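Local coordinates for phosphatidylinositide phosphatase SAC2 (Homo sapiens, PDB 4XUU), which removes the 4-phosphate from phosphoinositides, mainly phosphatidylinositol 4-phosphate, with a probable role in endocytic recycling, and is represented by its dimerising hSac2 domain, at residues G29-P37 against Y113-M121; L53-A61 against Q72-L81. All blocks are in the same frame, centred on the assembly; numbering follows the deposited sequence.

In the fold
After the N-terminal helix 4-19, the chain enters strand 26-34, the first partner of interaction 1. It then passes through strand 48-54 and a tight turn into strand 57-63, onto which strand 70-77 folds back to make interaction 2, a local hairpin. Strands 81-88 and 99-107 follow, and then strand 110-119 comes back to the side of strand 26-34 away from strand 48-54. Interaction 1 therefore closes a much larger loop, with interaction 2 nested inside it. Interaction 2 pairs two strands of the first four; interaction 1 joins the far end of that run to strand 110-119, a topology consistent with a pleckstrin-homology fold. The contacts meet where Trp-30 packs on Leu-53 and His-115 on Val-60 and Leu-76.

Interaction 1 (G29-P37 against Y113-M121); sequences GWALIDCDP and YFHTLRAVM
Ile-33 and Arg-118 form an antiparallel hydrogen-bonded pair: Ile-33 N reaches Arg-118 O at 2.9 Å, and Arg-118 N returns to Ile-33 O at 2.8 Å. Cys-35 N then donates to Thr-116 O (2.7 Å). The strands splay strongly, their directions 119° apart, so the ladder is short.

Leu-32 fills the angle between them. Its CB rests 3.4 Å from Arg-118 O, and CG stands 4.0 Å from the same oxygen. With CG anti to the carbonyl carbon (chi1 -58°), the side chain branches over the other strand: CD1 meets Leu-117 CD1 at 3.8 Å, the side chains crossing at about a right angle, while CD2 is nearest to Arg-118 O (3.5 Å) and then to Ala-119 CA. The CB of Ala-119 is directed away, and Thr-131 of helix 129-145 packs on it, which probably suits a small side chain. Ile-135 of that helix packs on Leu-32. Cutting Leu-32 back to an alanine is likely to open a gap beside Leu-117 and Ala-119 and leave Ile-135 without that apolar partner.

Beside the ladder, Ile-33 CD1 lies 3.6 Å from Val-120 CB and over one face of the Arg-118 guanidinium, whose cation also meets Phe-98. A water links Asp-34 OD1 to Thr-116 N. Asp-36 OD2 accepts from Thr-116 OG1, though the modelled length is doubtfully short.

The chemistry thus divides the contact: Leu-32 and Leu-117 form an apolar side, with Leu-32 reaching helix 129-145, whereas the loop just after strand 26-34 is joined to strand 99-107 by the Cys-35 to Cys-100 disulfide and the Asp-36 to Arg-102 salt bridge.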
# COMPACT_ATOMS: atom_id res chain seq x y z
N GLY A 29 8.72 16.36 7.91
CA GLY A 29 7.82 16.99 8.86
C GLY A 29 6.41 17.04 8.29
O GLY A 29 6.23 17.19 7.07
N TRP A 30 5.41 16.90 9.15
CA TRP A 30 4.02 16.84 8.71
C TRP A 30 3.08 17.55 9.68
O TRP A 30 3.25 17.48 10.90
CB TRP A 30 3.56 15.37 8.56
CG TRP A 30 4.46 14.55 7.70
CD1 TRP A 30 4.31 14.30 6.37
CD2 TRP A 30 5.66 13.86 8.11
NE1 TRP A 30 5.34 13.50 5.92
CE2 TRP A 30 6.18 13.22 6.97
CE3 TRP A 30 6.34 13.73 9.33
CZ2 TRP A 30 7.35 12.46 7.00
CZ3 TRP A 30 7.50 12.98 9.37
CH2 TRP A 30 8.00 12.35 8.21
N ALA A 31 2.10 18.25 9.13
CA ALA A 31 1.03 18.85 9.91
C ALA A 31 -0.04 17.80 10.14
O ALA A 31 -0.50 17.17 9.18
CB ALA A 31 0.45 20.06 9.20
N LEU A 32 -0.41 17.59 11.40
CA LEU A 32 -1.42 16.59 11.75
C LEU A 32 -2.41 17.11 12.79
O LEU A 32 -2.34 18.26 13.22
CB LEU A 32 -0.75 15.29 12.23
CG LEU A 32 0.23 14.56 11.30
CD1 LEU A 32 1.04 13.53 12.07
CD2 LEU A 32 -0.48 13.91 10.11
N ILE A 33 -3.35 16.24 13.17
CA ILE A 33 -4.37 16.56 14.16
C ILE A 33 -4.40 15.44 15.20
O ILE A 33 -4.26 14.27 14.86
CB ILE A 33 -5.76 16.71 13.49
CG1 ILE A 33 -5.76 17.91 12.54
CG2 ILE A 33 -6.88 16.86 14.53
CD1 ILE A 33 -6.92 17.93 11.56
N ASP A 34 -4.56 15.83 16.47
CA ASP A 34 -4.74 14.90 17.58
C ASP A 34 -6.04 14.12 17.39
O ASP A 34 -7.10 14.70 17.20
CB ASP A 34 -4.76 15.66 18.90
CG ASP A 34 -4.80 14.75 20.13
OD1 ASP A 34 -4.45 13.56 20.04
OD2 ASP A 34 -5.18 15.25 21.21
N CYS A 35 -5.94 12.79 17.44
CA CYS A 35 -7.06 11.91 17.14
C CYS A 35 -7.78 11.37 18.38
O CYS A 35 -8.97 11.06 18.32
CB CYS A 35 -6.61 10.76 16.22
SG CYS A 35 -7.80 9.42 16.05
N ASP A 36 -7.06 11.27 19.50
CA ASP A 36 -7.64 10.80 20.76
C ASP A 36 -8.55 11.83 21.43
O ASP A 36 -8.24 13.03 21.41
CB ASP A 36 -6.56 10.33 21.73
CG ASP A 36 -6.38 8.82 21.73
OD1 ASP A 36 -7.39 8.09 21.88
OD2 ASP A 36 -5.23 8.35 21.61
N PRO A 37 -9.67 11.38 22.03
CA PRO A 37 -10.54 12.28 22.79
C PRO A 37 -9.80 12.90 23.97
O PRO A 37 -9.31 12.19 24.84
CB PRO A 37 -11.66 11.36 23.28
CG PRO A 37 -11.65 10.20 22.34
CD PRO A 37 -10.22 10.01 21.97
N TYR A 113 2.68 4.75 26.78
CA TYR A 113 2.64 6.12 26.28
C TYR A 113 2.47 6.10 24.76
O TYR A 113 3.22 5.41 24.06
CB TYR A 113 3.94 6.86 26.62
CG TYR A 113 4.20 7.07 28.09
CD1 TYR A 113 3.72 8.20 28.75
CD2 TYR A 113 4.95 6.15 28.82
CE1 TYR A 113 3.97 8.41 30.10
CE2 TYR A 113 5.20 6.34 30.17
CZ TYR A 113 4.71 7.47 30.80
OH TYR A 113 4.96 7.66 32.14
N PHE A 114 1.50 6.86 24.26
CA PHE A 114 1.28 6.94 22.82
C PHE A 114 0.62 8.22 22.33
O PHE A 114 -0.19 8.83 23.03
CB PHE A 114 0.53 5.70 22.28
CG PHE A 114 -0.74 5.37 23.00
CD1 PHE A 114 -1.94 6.01 22.68
CD2 PHE A 114 -0.76 4.38 23.99
CE1 PHE A 114 -3.13 5.69 23.34
CE2 PHE A 114 -1.94 4.05 24.65
CZ PHE A 114 -3.13 4.70 24.33
N HIS A 115 0.99 8.61 21.12
CA HIS A 115 0.37 9.72 20.41
C HIS A 115 -0.56 9.14 19.36
O HIS A 115 -0.17 8.22 18.64
CB HIS A 115 1.42 10.58 19.72
CG HIS A 115 2.42 11.17 20.66
ND1 HIS A 115 2.10 12.18 21.55
CD2 HIS A 115 3.73 10.90 20.86
CE1 HIS A 115 3.17 12.50 22.25
NE2 HIS A 115 4.18 11.74 21.84
N THR A 116 -1.77 9.66 19.28
CA THR A 116 -2.72 9.20 18.28
C THR A 116 -3.07 10.35 17.35
O THR A 116 -3.73 11.32 17.75
CB THR A 116 -3.98 8.59 18.91
OG1 THR A 116 -3.59 7.68 19.95
CG2 THR A 116 -4.79 7.83 17.87
N LEU A 117 -2.62 10.23 16.10
CA LEU A 117 -2.66 11.33 15.16
C LEU A 117 -3.40 10.97 13.88
O LEU A 117 -3.47 9.80 13.51
CB LEU A 117 -1.24 11.79 14.84
CG LEU A 117 -0.31 12.02 16.04
CD1 LEU A 117 1.14 12.17 15.61
CD2 LEU A 117 -0.77 13.21 16.89
N ARG A 118 -3.96 11.97 13.21
CA ARG A 118 -4.56 11.77 11.90
C ARG A 118 -4.24 12.95 10.99
O ARG A 118 -3.75 13.99 11.43
CB ARG A 118 -6.08 11.54 12.00
CG ARG A 118 -6.90 12.75 12.43
CD ARG A 118 -8.35 12.57 12.04
NE ARG A 118 -9.22 13.59 12.63
CZ ARG A 118 -9.75 14.62 11.97
NH1 ARG A 118 -9.51 14.79 10.67
NH2 ARG A 118 -10.52 15.48 12.61
N ALA A 119 -4.52 12.77 9.70
CA ALA A 119 -4.20 13.78 8.71
C ALA A 119 -5.36 14.73 8.49
O ALA A 119 -6.53 14.33 8.53
CB ALA A 119 -3.78 13.12 7.40
N VAL A 120 -5.04 16.00 8.28
CA VAL A 120 -6.05 17.01 7.94
C VAL A 120 -6.46 16.84 6.48
O VAL A 120 -5.66 17.02 5.56
CB VAL A 120 -5.55 18.47 8.25
CG1 VAL A 120 -4.05 18.64 7.96
CG2 VAL A 120 -6.40 19.51 7.53
N MSE A 121 -7.73 16.47 6.27
CA MSE A 121 -8.20 16.10 4.93
C MSE A 121 -9.39 16.92 4.45
O MSE A 121 -10.33 17.20 5.21
CB MSE A 121 -8.53 14.60 4.87
CG MSE A 121 -7.30 13.69 5.00
SE MSE A 121 -6.31 13.37 3.34
CE MSE A 121 -5.82 15.20 2.84
O HOH W 1 -2.44 12.06 20.49

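Interaction 2 (L53-A61 against Q72-L81); sequences LSNSAYYVA and QYQRLSLENL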
# COMPACT_ATOMS: atom_id res chain seq x y z
N LEU A 53 10.77 14.79 11.86
CA LEU A 53 11.64 13.64 11.89
C LEU A 53 13.08 14.03 11.55
O LEU A 53 13.36 14.57 10.48
CB LEU A 53 11.12 12.54 10.94
CG LEU A 53 11.97 11.28 10.77
CD1 LEU A 53 12.12 10.51 12.10
CD2 LEU A 53 11.41 10.38 9.65
N SER A 54 13.98 13.76 12.49
CA SER A 54 15.41 13.86 12.20
C SER A 54 15.99 12.47 12.02
O SER A 54 15.27 11.47 12.09
CB SER A 54 16.15 14.62 13.31
OG SER A 54 16.52 13.75 14.36
N ASN A 55 17.30 12.40 11.78
CA ASN A 55 17.99 11.13 11.61
C ASN A 55 18.04 10.28 12.88
O ASN A 55 18.29 9.08 12.82
CB ASN A 55 19.41 11.37 11.07
CG ASN A 55 20.32 12.03 12.10
OD1 ASN A 55 21.23 11.40 12.63
ND2 ASN A 55 20.06 13.30 12.39
N SER A 56 17.80 10.91 14.03
CA SER A 56 17.96 10.24 15.32
C SER A 56 16.78 10.41 16.28
O SER A 56 16.72 9.75 17.32
CB SER A 56 19.23 10.71 15.99
OG SER A 56 19.11 12.06 16.40
N ALA A 57 15.85 11.30 15.94
CA ALA A 57 14.74 11.62 16.83
C ALA A 57 13.51 12.08 16.06
O ALA A 57 13.60 12.51 14.91
CB ALA A 57 15.16 12.69 17.82
N TYR A 58 12.35 11.98 16.70
CA TYR A 58 11.15 12.62 16.18
C TYR A 58 10.62 13.60 17.22
O TYR A 58 10.89 13.44 18.42
CB TYR A 58 10.10 11.60 15.74
CG TYR A 58 9.46 10.79 16.85
CD1 TYR A 58 10.19 9.81 17.53
CD2 TYR A 58 8.13 10.99 17.21
CE1 TYR A 58 9.61 9.06 18.55
CE2 TYR A 58 7.53 10.24 18.22
CZ TYR A 58 8.28 9.28 18.89
OH TYR A 58 7.72 8.53 19.89
N TYR A 59 9.91 14.61 16.75
CA TYR A 59 9.46 15.72 17.57
C TYR A 59 7.95 15.87 17.45
O TYR A 59 7.42 15.91 16.33
CB TYR A 59 10.15 17.02 17.13
CG TYR A 59 11.65 16.99 17.26
CD1 TYR A 59 12.44 16.28 16.35
CD2 TYR A 59 12.29 17.66 18.30
CE1 TYR A 59 13.83 16.24 16.48
CE2 TYR A 59 13.66 17.64 18.42
CZ TYR A 59 14.43 16.92 17.52
OH TYR A 59 15.80 16.91 17.67
N VAL A 60 7.27 15.94 18.59
CA VAL A 60 5.82 16.11 18.60
C VAL A 60 5.45 17.38 19.36
O VAL A 60 5.77 17.53 20.54
CB VAL A 60 5.09 14.89 19.20
CG1 VAL A 60 3.59 15.03 18.99
CG2 VAL A 60 5.59 13.59 18.59
N ALA A 61 4.76 18.28 18.67
CA ALA A 61 4.32 19.54 19.24
C ALA A 61 2.82 19.72 19.10
O ALA A 61 2.29 19.70 17.99
CB ALA A 61 5.06 20.70 18.59
N GLN A 72 2.48 21.84 24.25
CA GLN A 72 3.30 20.73 24.67
C GLN A 72 4.38 20.47 23.66
O GLN A 72 4.16 20.63 22.51
CB GLN A 72 2.42 19.52 24.79
CG GLN A 72 3.09 18.33 25.30
CD GLN A 72 2.15 17.19 25.40
OE1 GLN A 72 2.46 16.09 25.03
NE2 GLN A 72 0.98 17.45 25.89
N TYR A 73 5.53 20.03 24.10
CA TYR A 73 6.65 19.76 23.20
C TYR A 73 7.49 18.59 23.70
O TYR A 73 7.83 18.52 24.87
CB TYR A 73 7.52 21.02 23.05
CG TYR A 73 8.79 20.82 22.26
CD1 TYR A 73 9.96 20.37 22.89
CD2 TYR A 73 8.84 21.08 20.89
CE1 TYR A 73 11.14 20.19 22.17
CE2 TYR A 73 10.02 20.90 20.17
CZ TYR A 73 11.16 20.45 20.81
OH TYR A 73 12.32 20.28 20.11
N GLN A 74 7.81 17.67 22.79
CA GLN A 74 8.59 16.49 23.13
C GLN A 74 9.60 16.17 22.04
O GLN A 74 9.24 16.04 20.88
CB GLN A 74 7.68 15.28 23.32
CG GLN A 74 6.80 15.28 24.57
CD GLN A 74 5.98 14.01 24.70
OE1 GLN A 74 5.41 13.53 23.73
NE2 GLN A 74 5.92 13.46 25.90
N ARG A 75 10.87 16.05 22.42
CA ARG A 75 11.85 15.39 21.57
C ARG A 75 11.95 13.96 22.06
O ARG A 75 12.10 13.71 23.26
CB ARG A 75 13.22 16.06 21.63
CG ARG A 75 14.25 15.39 20.72
CD ARG A 75 15.65 15.93 20.97
NE ARG A 75 16.66 15.17 20.23
CZ ARG A 75 17.23 14.04 20.66
NH1 ARG A 75 16.89 13.51 21.83
NH2 ARG A 75 18.14 13.44 19.92
N LEU A 76 11.85 13.02 21.14
CA LEU A 76 11.83 11.61 21.48
C LEU A 76 12.82 10.88 20.60
O LEU A 76 12.73 10.94 19.36
CB LEU A 76 10.42 11.04 21.30
CG LEU A 76 9.31 11.63 22.20
CD1 LEU A 76 7.94 11.58 21.53
CD2 LEU A 76 9.29 10.93 23.56
N SER A 77 13.78 10.22 21.23
CA SER A 77 14.76 9.42 20.51
C SER A 77 14.05 8.31 19.75
O SER A 77 13.03 7.78 20.22
CB SER A 77 15.77 8.81 21.48
OG SER A 77 16.72 8.02 20.79
N LEU A 78 14.57 7.97 18.57
CA LEU A 78 13.98 6.91 17.76
C LEU A 78 14.13 5.53 18.39
O LEU A 78 13.33 4.63 18.12
CB LEU A 78 14.51 6.94 16.33
CG LEU A 78 13.96 8.04 15.40
CD1 LEU A 78 14.81 8.15 14.15
CD2 LEU A 78 12.51 7.80 15.03
N GLU A 79 15.16 5.36 19.23
CA GLU A 79 15.34 4.11 19.98
C GLU A 79 14.12 3.76 20.81
O GLU A 79 13.81 2.58 21.00
CB GLU A 79 16.56 4.19 20.91
CG GLU A 79 17.87 3.78 20.27
CD GLU A 79 18.73 4.98 19.89
OE1 GLU A 79 18.18 5.99 19.40
OE2 GLU A 79 19.96 4.90 20.08
N ASN A 80 13.43 4.78 21.31
CA ASN A 80 12.30 4.61 22.22
C ASN A 80 10.95 4.45 21.54
O ASN A 80 9.96 4.13 22.21
CB ASN A 80 12.25 5.76 23.24
CG ASN A 80 13.42 5.74 24.20
OD1 ASN A 80 13.92 6.79 24.60
ND2 ASN A 80 13.86 4.55 24.59
N LEU A 81 10.90 4.67 20.23
CA LEU A 81 9.70 4.43 19.44
C LEU A 81 9.52 2.93 19.22
O LEU A 81 10.23 2.34 18.40
CB LEU A 81 9.76 5.19 18.11
CG LEU A 81 8.52 5.15 17.20
CD1 LEU A 81 7.26 5.62 17.92
CD2 LEU A 81 8.75 5.96 15.95
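Tyr-58 is clamped between two leucines. Leu-76 CB sits over one face of its ring, 3.9 Å from the centroid and 28° off the normal, a CH-pi contact, while Leu-81 CD2 covers the opposite face. Chi1 of 68° places CG between the backbone N and the carbonyl carbon and swings the ring across the neighbouring strand, where its hydroxyl reaches Leu-81 CD1 at 3.5 Å. Leu-78 CD2 adds apolar cover at Tyr-58 CD1 (4.0 Å) and touches Leu-53 CD1, which helix 129-145 packs against.

The other face is more polar. Arg-75, its chain extended from CG to NE, runs alongside Tyr-59, and NE gives Tyr-59 OH a weak bond of 3.2 Å and 132°. Ala-57 CB lies over one face of the guanidinium, toward its rim, small enough to let that flat group settle. Glu-24 joins both ends, bridging to Arg-75 NH2 and bonding Tyr-59 OH, while Tyr-73 OH approaches the edge of the Tyr-59 ring. The solvent side lies at partly exposed Arg-75, Ser-56 and Ser-77, where Ser-56 OG stays 3.9 Å from Arg-75 NH2.

Paired backbone bonds between Tyr-58 and Leu-76 and between Val-60 and Gln-74 make this a classical antiparallel beta hairpin, consistent with the third and fourth strands of a pleckstrin-homology fold.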